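Local coordinates for arginase (Thermus thermophilus, PDB 2EF5), which probably hydrolyses L-arginine to L-ornithine and urea, using a pair of manganese ions bound in each subunit, at residues A[116-121]-A[217-222]. Residues are numbered along the deposited sequence; the frame is centred on the assembly and turned at random.
Sequences WVDAHA and DADVLD. With MN (manganese (II) ion), chain G; MN (manganese (II) ion), chain H.
With CG anti to the backbone N in both Asp118 (chi1 -157°) and Asp217 (chi1 -173°), the two carboxylates converge on the manganese pair, their planes 61° apart. Asp118 bridges through both oxygens: OD1 binds the manganese of chain G at 2.2 Å, OD2 that of chain H at 2.1 Å. Asp217 bridges through OD2 alone, which lies 2.5 Å from each manganese, while its OD1 turns back to accept from Asp219 N in an Asx turn. Asp118 OD1 closes a second Asx turn with His120 N, which meets it from above the carboxylate plane. Asp219 divides its oxygens: OD2 binds the chain G manganese, and OD1, 3.0 Å from Ala119 N, accepts that N-H from above its plane, tying the two loops together. His120 ND1 binds the same manganese, which lies in the ring plane, at a long 2.8 Å. Asp118 OD2 and Asp217 OD2 lie 3.0 Å apart, and Asp118 OD1 and Asp219 OD1 are similarly close; the manganese ions probably offset this crowding of negative charge. Away from the metals, Val117 CG1 packs on Val220 CG2 at 3.8 Å. A backbone hydrogen bond of 2.9 Å from Asp217 N to Val117 O continues the pairing of adjacent parallel strands 113-117 and 212-217. His96 and Asp122 complete the chain H site; together the six ligands make the binuclear manganese centre characteristic of arginases. The cluster thus sits at the C-terminal ends of these two strands within the parallel sheet, with strand 162-167 flanking 113-117 and helix 272-284 packing against Ala218 and Leu221.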
# COMPACT_ATOMS: atom_id res chain seq x y z
N TRP A 116 11.50 25.46 10.79
CA TRP A 116 11.95 26.03 9.52
C TRP A 116 10.75 26.14 8.59
O TRP A 116 10.27 25.14 8.06
CB TRP A 116 13.05 25.13 8.95
CG TRP A 116 14.00 25.76 7.97
CD1 TRP A 116 13.87 25.80 6.60
CD2 TRP A 116 15.27 26.37 8.27
NE1 TRP A 116 14.99 26.38 6.04
CE2 TRP A 116 15.85 26.73 7.02
CE3 TRP A 116 15.97 26.61 9.46
CZ2 TRP A 116 17.12 27.36 6.96
CZ3 TRP A 116 17.22 27.24 9.38
CH2 TRP A 116 17.79 27.59 8.13
N VAL A 117 10.27 27.36 8.41
CA VAL A 117 9.09 27.63 7.58
C VAL A 117 9.64 28.14 6.27
O VAL A 117 10.02 29.31 6.14
CB VAL A 117 8.18 28.65 8.29
CG1 VAL A 117 6.80 28.67 7.66
CG2 VAL A 117 8.09 28.30 9.77
N ASP A 118 9.63 27.26 5.28
CA ASP A 118 10.27 27.54 4.01
C ASP A 118 9.70 26.69 2.89
O ASP A 118 9.20 25.59 3.14
CB ASP A 118 11.73 27.15 4.21
CG ASP A 118 12.67 27.83 3.27
OD1 ASP A 118 12.41 27.87 2.05
OD2 ASP A 118 13.69 28.31 3.80
N ALA A 119 9.79 27.18 1.66
CA ALA A 119 9.31 26.41 0.51
C ALA A 119 10.40 25.37 0.21
O ALA A 119 10.14 24.38 -0.49
CB ALA A 119 9.11 27.31 -0.70
N HIS A 120 11.60 25.61 0.73
CA HIS A 120 12.72 24.68 0.53
C HIS A 120 13.19 24.14 1.87
O HIS A 120 12.84 24.68 2.92
CB HIS A 120 13.88 25.39 -0.17
CG HIS A 120 13.49 26.07 -1.44
ND1 HIS A 120 13.05 27.37 -1.49
CD2 HIS A 120 13.42 25.61 -2.72
CE1 HIS A 120 12.72 27.69 -2.73
NE2 HIS A 120 12.93 26.63 -3.49
N ALA A 121 14.00 23.09 1.84
CA ALA A 121 14.51 22.46 3.05
C ALA A 121 15.89 22.96 3.45
O ALA A 121 16.30 22.80 4.60
CB ALA A 121 14.54 20.95 2.88
N ASP A 217 11.25 31.93 6.01
CA ASP A 217 11.69 32.30 4.67
C ASP A 217 10.45 32.82 3.96
O ASP A 217 9.43 32.14 3.91
CB ASP A 217 12.23 31.08 3.93
CG ASP A 217 12.86 31.44 2.60
OD1 ASP A 217 12.27 32.24 1.86
OD2 ASP A 217 13.96 30.92 2.29
N ALA A 218 10.53 34.03 3.43
CA ALA A 218 9.40 34.65 2.74
C ALA A 218 8.82 33.79 1.64
O ALA A 218 7.63 33.88 1.35
CB ALA A 218 9.82 36.01 2.17
N ASP A 219 9.65 32.96 1.02
CA ASP A 219 9.16 32.14 -0.08
C ASP A 219 8.21 31.02 0.31
O ASP A 219 7.73 30.30 -0.56
CB ASP A 219 10.32 31.57 -0.91
CG ASP A 219 11.07 30.45 -0.21
OD1 ASP A 219 10.61 29.94 0.83
OD2 ASP A 219 12.13 30.07 -0.72
N VAL A 220 7.92 30.85 1.60
CA VAL A 220 6.99 29.80 2.01
C VAL A 220 5.58 30.24 1.63
O VAL A 220 4.69 29.42 1.41
CB VAL A 220 7.05 29.55 3.54
CG1 VAL A 220 6.41 30.70 4.30
CG2 VAL A 220 6.35 28.24 3.87
N LEU A 221 5.39 31.55 1.55
CA LEU A 221 4.10 32.13 1.19
C LEU A 221 3.89 31.95 -0.30
O LEU A 221 4.85 31.93 -1.06
CB LEU A 221 4.07 33.62 1.52
CG LEU A 221 4.24 33.99 2.99
CD1 LEU A 221 4.47 35.48 3.12
CD2 LEU A 221 3.00 33.56 3.77
N ASP A 222 2.64 31.84 -0.72
CA ASP A 222 2.39 31.67 -2.14
C ASP A 222 2.98 32.88 -2.86
O ASP A 222 2.93 34.00 -2.34
CB ASP A 222 0.88 31.59 -2.41
CG ASP A 222 0.59 31.11 -3.81
OD1 ASP A 222 0.74 29.89 -4.06
OD2 ASP A 222 0.24 31.95 -4.67
MN MN G . 13.59 29.11 0.63
MN MN H . 15.44 29.07 2.92